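Local atomic coordinates of cytochrome P450 monooxygenase (Rhodococcus sp. ECU0066, PDB entry 6KBH), a protein that probably acts as a self-sufficient cytochrome P450 monooxygenase that carries heme, FMN and a [2Fe-2S] cluster in one polypeptide. Residues I473-A478 against R500-W505; H510-C515 against G565-F570. One frame throughout, in Å; residues are numbered along the deposited sequence.

Interaction 1 of 2, residues I473-A478 against R500-W505; sequences IARTMA and RPLPKW
The nearest CA atoms across the contact, those of Arg-475 and Leu-502, are 9.4 Å apart. Residues 475-478 begin strand 475-486. Residues 500-505 have no regular structure and belong to the connection between strands 489-496 and 510-515. No backbone hydrogen bond joins the two segments, so side chains from the strand bridge the gap. Arg-475 and Met-477, two positions apart, both point toward the loop. The CG of Arg-475 is anti to its carbonyl carbon (chi1 -58°), and the chain bends at chi3 (97°), which sets the position of NE. The guanidinium meets the loop in two ways. At its edge, NH2 gives a weak hydrogen bond to the backbone O of Pro-501, 3.0 Å away. Over one face lies CD of Pro-503, 3.5 Å from NH1 and offset toward the rim of the group. The Arg-475 and Pro-503 side chains reach toward each other, tip to tip. Asp-496 adds a long, weak ion pair to NH2. Next to this polar contact, the methyl CE of Met-477 meets CD2 of Leu-502, again tip to tip. These two side chains are buried, and both also touch Phe-534 of strand 533-536. An alanine in place of Arg-475 would probably leave Pro-501 O without this donor and open a gap beside the Pro-503 ring. The contact ties a loop to the start of a strand in the antiparallel sheet of the flavin-binding domain of the ferredoxin reductase type. It lies away from the annotated cofactor sites. Its chemistry is divided: a partly exposed arginine holds a loop carbonyl by one weak bond, while the methionine-leucine pair continues the apolar packing inward.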
loop_
_atom_site.group_PDB
_atom_site.type_symbol
_atom_site.label_atom_id
_atom_site.label_comp_id
_atom_site.label_asym_id
_atom_site.label_seq_id
_atom_site.Cartn_x
_atom_site.Cartn_y
_atom_site.Cartn_z
ATOM N N ILE A 473 6.079 -6.980 -1.259
ATOM C CA ILE A 473 6.646 -8.221 -0.742
ATOM C C ILE A 473 8.069 -8.368 -1.256
ATOM O O ILE A 473 8.360 -8.084 -2.425
ATOM C CB ILE A 473 5.796 -9.445 -1.129
ATOM C CG1 ILE A 473 5.765 -9.647 -2.650
ATOM C CG2 ILE A 473 4.404 -9.339 -0.543
ATOM C CD1 ILE A 473 5.329 -11.036 -3.067
ATOM N N ALA A 474 8.972 -8.801 -0.385
ATOM C CA ALA A 474 10.344 -8.934 -0.833
ATOM C C ALA A 474 11.111 -9.833 0.113
ATOM O O ALA A 474 10.785 -9.947 1.296
ATOM C CB ALA A 474 11.037 -7.583 -0.931
ATOM N N ARG A 475 12.148 -10.448 -0.426
ATOM C CA ARG A 475 13.086 -11.236 0.348
ATOM C C ARG A 475 14.288 -10.355 0.659
ATOM O O ARG A 475 14.808 -9.680 -0.229
ATOM C CB ARG A 475 13.504 -12.470 -0.442
ATOM C CG ARG A 475 12.321 -13.331 -0.830
ATOM C CD ARG A 475 12.586 -14.095 -2.111
ATOM N NE ARG A 475 13.042 -15.462 -1.846
ATOM C CZ ARG A 475 12.329 -16.564 -2.072
ATOM N NH1 ARG A 475 11.095 -16.490 -2.554
ATOM N NH2 ARG A 475 12.855 -17.751 -1.803
ATOM N N THR A 476 14.699 -10.322 1.920
ATOM C CA THR A 476 15.899 -9.582 2.296
ATOM C C THR A 476 17.058 -10.568 2.297
ATOM O O THR A 476 17.244 -11.336 3.247
ATOM C CB THR A 476 15.727 -8.904 3.648
ATOM O OG1 THR A 476 16.073 -9.825 4.693
ATOM C CG2 THR A 476 14.286 -8.449 3.815
ATOM N N MET A 477 17.825 -10.566 1.212
ATOM C CA MET A 477 18.966 -11.455 1.100
ATOM C C MET A 477 20.226 -10.793 1.645
ATOM O O MET A 477 20.264 -9.592 1.923
ATOM C CB MET A 477 19.183 -11.896 -0.349
ATOM C CG MET A 477 18.054 -12.712 -0.954
ATOM S SD MET A 477 18.013 -12.547 -2.733
ATOM C CE MET A 477 18.413 -14.176 -3.221
ATOM N N ALA A 478 21.269 -11.601 1.790
ATOM C CA ALA A 478 22.552 -11.154 2.299
ATOM C C ALA A 478 23.599 -11.284 1.206
ATOM O O ALA A 478 23.545 -12.198 0.375
ATOM C CB ALA A 478 22.976 -11.964 3.534
ATOM N N ARG A 500 15.293 -21.004 2.872
ATOM C CA ARG A 500 14.297 -21.719 2.080
ATOM C C ARG A 500 14.425 -21.341 0.607
ATOM O O ARG A 500 14.534 -20.147 0.285
ATOM C CB ARG A 500 12.899 -21.423 2.603
ATOM C CG ARG A 500 12.888 -21.127 4.105
ATOM C CD ARG A 500 13.097 -22.402 4.930
ATOM N NE ARG A 500 13.798 -22.146 6.189
ATOM C CZ ARG A 500 14.104 -23.084 7.081
ATOM N NH1 ARG A 500 13.770 -24.349 6.861
ATOM N NH2 ARG A 500 14.742 -22.755 8.197
ATOM N N PRO A 501 14.395 -22.328 -0.293
ATOM C CA PRO A 501 14.928 -22.128 -1.647
ATOM C C PRO A 501 14.248 -21.009 -2.422
ATOM O O PRO A 501 13.065 -20.710 -2.240
ATOM C CB PRO A 501 14.692 -23.487 -2.317
ATOM C CG PRO A 501 14.694 -24.463 -1.188
ATOM C CD PRO A 501 14.011 -23.729 -0.056
ATOM N N LEU A 502 15.031 -20.404 -3.309
ATOM C CA LEU A 502 14.702 -19.280 -4.166
ATOM C C LEU A 502 13.936 -19.761 -5.401
ATOM O O LEU A 502 14.092 -20.910 -5.826
ATOM C CB LEU A 502 15.976 -18.560 -4.604
ATOM C CG LEU A 502 16.946 -17.912 -3.604
ATOM C CD1 LEU A 502 17.556 -18.892 -2.612
ATOM C CD2 LEU A 502 18.049 -17.257 -4.394
ATOM N N PRO A 503 13.104 -18.900 -5.990
ATOM C CA PRO A 503 12.332 -19.305 -7.169
ATOM C C PRO A 503 13.212 -19.764 -8.322
ATOM O O PRO A 503 14.386 -19.407 -8.439
ATOM C CB PRO A 503 11.566 -18.030 -7.542
ATOM C CG PRO A 503 11.432 -17.292 -6.260
ATOM C CD PRO A 503 12.695 -17.575 -5.491
ATOM N N LYS A 504 12.616 -20.585 -9.181
ATOM C CA LYS A 504 13.217 -20.882 -10.471
ATOM C C LYS A 504 13.107 -19.656 -11.366
ATOM O O LYS A 504 12.113 -18.927 -11.322
ATOM C CB LYS A 504 12.517 -22.075 -11.121
ATOM C CG LYS A 504 12.637 -23.376 -10.341
ATOM C CD LYS A 504 11.352 -24.190 -10.413
ATOM C CE LYS A 504 11.423 -25.420 -9.519
ATOM N NZ LYS A 504 12.109 -26.559 -10.189
ATOM N N TRP A 505 14.137 -19.417 -12.173
ATOM C CA TRP A 505 14.135 -18.287 -13.090
ATOM C C TRP A 505 14.735 -18.715 -14.420
ATOM O O TRP A 505 15.722 -19.455 -14.455
ATOM C CB TRP A 505 14.911 -17.091 -12.517
ATOM C CG TRP A 505 16.310 -17.414 -12.085
ATOM C CD1 TRP A 505 16.710 -17.840 -10.850
ATOM C CD2 TRP A 505 17.497 -17.328 -12.883
ATOM N NE1 TRP A 505 18.072 -18.028 -10.833
ATOM C CE2 TRP A 505 18.578 -17.721 -12.069
ATOM C CE3 TRP A 505 17.750 -16.959 -14.209
ATOM C CZ2 TRP A 505 19.891 -17.754 -12.536
ATOM C CZ3 TRP A 505 19.054 -16.993 -14.670
ATOM C CH2 TRP A 505 20.108 -17.388 -13.837
#

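Interaction 2 of 2, residues H510-C515 against G565-F570; sequences HIDVDC and GPRNHF. With FMN (flavin mononucleotide), chain B.
The ring of His-510 has the backbone O of Arg-567 over the centre of one face, 3.3 Å above the plane, and Asp-512 OD1 in plane at its edge. The ring's edge points at the face of His-569 in a T-shaped stack, with centroids 4.7 Å apart and planes at 65°. His-510 CE1 lies over the rim of that face. The guanidinium of Arg-567 has His-510 NE2 over one face and Asp-512 OD2 near its edge. This is an antiparallel strand pair in the flavin-binding domain of the ferredoxin reductase type. His-510 and Arg-567 form a hydrogen-bonded pair. His-510 N gives a straight bond to Arg-567 O (3.0 Å, 169° at the hydrogen), and the return bond from Arg-567 N is weak. Both side chains share one face of the sheet. Asp-512 OD2 accepts Arg-567 NH2 at 3.0 Å on its syn side, in a salt bridge tilted from both planes (24° from the carboxylate). NH2 also bonds to the backbone O of Cys-740, a residue that ligates the [2Fe-2S] cluster. His-569 NE2 makes a weak bond to the same oxygen. His-510 belongs to the FMN pocket: its CB lies 3.5 Å from flavin O4.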
loop_
_atom_site.group_PDB
_atom_site.type_symbol
_atom_site.label_atom_id
_atom_site.label_comp_id
_atom_site.label_asym_id
_atom_site.label_seq_id
_atom_site.Cartn_x
_atom_site.Cartn_y
_atom_site.Cartn_z
ATOM N N HIS A 510 15.503 -10.639 -14.326
ATOM C CA HIS A 510 16.187 -9.630 -13.537
ATOM C C HIS A 510 15.605 -9.629 -12.132
ATOM O O HIS A 510 14.675 -10.378 -11.823
ATOM C CB HIS A 510 16.034 -8.245 -14.171
ATOM C CG HIS A 510 14.608 -7.859 -14.412
ATOM N ND1 HIS A 510 13.980 -8.061 -15.622
ATOM C CD2 HIS A 510 13.681 -7.304 -13.594
ATOM C CE1 HIS A 510 12.732 -7.636 -15.543
ATOM N NE2 HIS A 510 12.525 -7.171 -14.324
ATOM N N ILE A 511 16.149 -8.772 -11.267
ATOM C CA ILE A 511 15.541 -8.528 -9.966
ATOM C C ILE A 511 15.607 -7.046 -9.648
ATOM O O ILE A 511 16.470 -6.317 -10.138
ATOM C CB ILE A 511 16.199 -9.288 -8.803
ATOM C CG1 ILE A 511 16.780 -10.612 -9.228
ATOM C CG2 ILE A 511 15.169 -9.641 -7.778
ATOM C CD1 ILE A 511 17.671 -11.134 -8.158
ATOM N N ASP A 512 14.705 -6.619 -8.770
ATOM C CA ASP A 512 14.664 -5.247 -8.284
ATOM C C ASP A 512 15.279 -5.212 -6.890
ATOM O O ASP A 512 14.699 -5.732 -5.931
ATOM C CB ASP A 512 13.234 -4.713 -8.284
ATOM C CG ASP A 512 12.585 -4.803 -9.651
ATOM O OD1 ASP A 512 12.994 -5.675 -10.445
ATOM O OD2 ASP A 512 11.681 -3.992 -9.940
ATOM N N VAL A 513 16.454 -4.601 -6.785
ATOM C CA VAL A 513 17.229 -4.555 -5.552
ATOM C C VAL A 513 17.319 -3.104 -5.098
ATOM O O VAL A 513 17.648 -2.218 -5.894
ATOM C CB VAL A 513 18.630 -5.163 -5.750
ATOM C CG1 VAL A 513 19.276 -4.618 -7.016
ATOM C CG2 VAL A 513 19.500 -4.896 -4.542
ATOM N N ASP A 514 17.018 -2.859 -3.824
ATOM C CA ASP A 514 17.033 -1.502 -3.285
ATOM C C ASP A 514 18.467 -1.031 -3.098
ATOM O O ASP A 514 19.134 -1.429 -2.141
ATOM C CB ASP A 514 16.281 -1.450 -1.960
ATOM C CG ASP A 514 14.789 -1.551 -2.137
ATOM O OD1 ASP A 514 14.337 -1.698 -3.292
ATOM O OD2 ASP A 514 14.069 -1.476 -1.121
ATOM N N CYS A 515 18.942 -0.151 -3.980
ATOM C CA CYS A 515 20.306 0.367 -3.875
ATOM C C CYS A 515 20.276 1.650 -3.050
ATOM O O CYS A 515 20.288 2.770 -3.566
ATOM C CB CYS A 515 20.904 0.591 -5.257
ATOM S SG CYS A 515 20.664 -0.796 -6.381
ATOM N N GLY A 565 11.306 -10.394 -6.166
ATOM C CA GLY A 565 11.544 -11.580 -6.958
ATOM C C GLY A 565 11.669 -11.407 -8.458
ATOM O O GLY A 565 11.241 -10.409 -9.048
ATOM N N PRO A 566 12.260 -12.411 -9.099
ATOM C CA PRO A 566 12.521 -12.335 -10.541
ATOM C C PRO A 566 11.263 -12.093 -11.358
ATOM O O PRO A 566 10.260 -12.797 -11.219
ATOM C CB PRO A 566 13.131 -13.706 -10.855
ATOM C CG PRO A 566 13.712 -14.170 -9.559
ATOM C CD PRO A 566 12.774 -13.656 -8.506
ATOM N N ARG A 567 11.315 -11.069 -12.200
ATOM C CA ARG A 567 10.466 -10.961 -13.377
ATOM C C ARG A 567 11.342 -11.008 -14.621
ATOM O O ARG A 567 12.571 -10.938 -14.545
ATOM C CB ARG A 567 9.630 -9.677 -13.364
ATOM C CG ARG A 567 9.295 -9.134 -11.997
ATOM C CD ARG A 567 8.174 -8.120 -12.126
ATOM N NE ARG A 567 8.682 -6.789 -12.440
ATOM C CZ ARG A 567 9.193 -5.953 -11.544
ATOM N NH1 ARG A 567 9.261 -6.304 -10.267
ATOM N NH2 ARG A 567 9.634 -4.762 -11.923
ATOM N N ASN A 568 10.697 -11.113 -15.779
ATOM C CA ASN A 568 11.427 -11.278 -17.030
ATOM C C ASN A 568 10.618 -10.665 -18.162
ATOM O O ASN A 568 9.509 -11.123 -18.450
ATOM C CB ASN A 568 11.703 -12.762 -17.300
ATOM C CG ASN A 568 12.698 -12.987 -18.426
ATOM O OD1 ASN A 568 13.119 -12.048 -19.100
ATOM N ND2 ASN A 568 13.075 -14.243 -18.634
ATOM N N HIS A 569 11.164 -9.619 -18.786
ATOM C CA HIS A 569 10.625 -9.079 -20.027
ATOM C C HIS A 569 11.474 -9.470 -21.228
ATOM O O HIS A 569 11.213 -9.003 -22.342
ATOM C CB HIS A 569 10.508 -7.551 -19.967
ATOM C CG HIS A 569 10.194 -7.007 -18.608
ATOM N ND1 HIS A 569 9.262 -7.580 -17.769
ATOM C CD2 HIS A 569 10.673 -5.924 -17.953
ATOM C CE1 HIS A 569 9.191 -6.880 -16.650
ATOM N NE2 HIS A 569 10.036 -5.868 -16.737
ATOM N N PHE A 570 12.480 -10.315 -21.027
ATOM C CA PHE A 570 13.459 -10.665 -22.046
ATOM C C PHE A 570 13.459 -12.168 -22.293
ATOM O O PHE A 570 14.499 -12.783 -22.537
ATOM C CB PHE A 570 14.844 -10.169 -21.634
ATOM C CG PHE A 570 15.835 -10.105 -22.761
ATOM C CD1 PHE A 570 15.429 -9.787 -24.045
ATOM C CD2 PHE A 570 17.181 -10.336 -22.524
ATOM C CE1 PHE A 570 16.343 -9.719 -25.077
ATOM C CE2 PHE A 570 18.099 -10.264 -23.551
ATOM C CZ PHE A 570 17.679 -9.958 -24.830
HETATM N N1 FMN B . 17.774 -2.005 -16.156
HETATM C C2 FMN B . 16.574 -2.516 -16.467
HETATM O O2 FMN B . 15.589 -1.723 -16.619
HETATM N N3 FMN B . 16.372 -3.832 -16.620
HETATM C C4 FMN B . 17.412 -4.675 -16.460
HETATM O O4 FMN B . 17.236 -6.010 -16.610
HETATM C C4A FMN B . 18.672 -4.172 -16.140
HETATM N N5 FMN B . 19.698 -5.023 -15.982
HETATM C C5A FMN B . 20.901 -4.528 -15.670
HETATM C C6 FMN B . 21.938 -5.430 -15.516
HETATM C C7 FMN B . 23.197 -4.976 -15.198
HETATM C C7M FMN B . 24.259 -6.094 -15.049
HETATM C C8 FMN B . 23.445 -3.608 -15.032
HETATM C C8M FMN B . 24.814 -3.063 -14.676
HETATM C C9 FMN B . 22.404 -2.702 -15.203
HETATM C C9A FMN B . 21.118 -3.155 -15.511
HETATM N N10 FMN B . 20.084 -2.300 -15.676
HETATM C C10 FMN B . 18.855 -2.801 -15.986
HETATM C "C1'" FMN B . 20.239 -0.824 -15.489
HETATM C "C2'" FMN B . 20.082 -0.412 -14.047
HETATM O "O2'" FMN B . 18.812 -0.564 -13.561
HETATM C "C3'" FMN B . 20.502 1.022 -13.843
HETATM O "O3'" FMN B . 19.822 1.934 -14.664
HETATM C "C4'" FMN B . 22.028 1.182 -14.017
HETATM O "O4'" FMN B . 22.877 0.275 -13.422
HETATM C "C5'" FMN B . 22.530 2.531 -13.419
HETATM O "O5'" FMN B . 21.968 2.947 -12.149
HETATM P P FMN B . 22.149 4.443 -11.709
HETATM O O1P FMN B . 21.067 4.825 -10.731
HETATM O O2P FMN B . 23.469 4.650 -11.038
HETATM O O3P FMN B . 22.072 5.289 -12.942
#

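How the interactions relate
Both contacts belong to one antiparallel sheet, where strands 475-486 and 560-567 are neighbours. Interaction 1 joins a loop to the first of these. Interaction 2 pairs the second with strand 510-515. Their centres are about 11 Å apart, and they touch where Trp-505 CB packs on Pro-566 CB. Each is partly buried, but interaction 1 includes exposed loop residues, whereas none of the touching residues of interaction 2 is exposed. Phe-534 is a common apolar neighbour. The chemistry follows the place: interaction 1 relies on side-chain tips and one weak bond, away from the cofactors, while interaction 2 adds backbone pairing, a salt bridge and an edge-to-face histidine pair beside FMN and close to the [2Fe-2S] site.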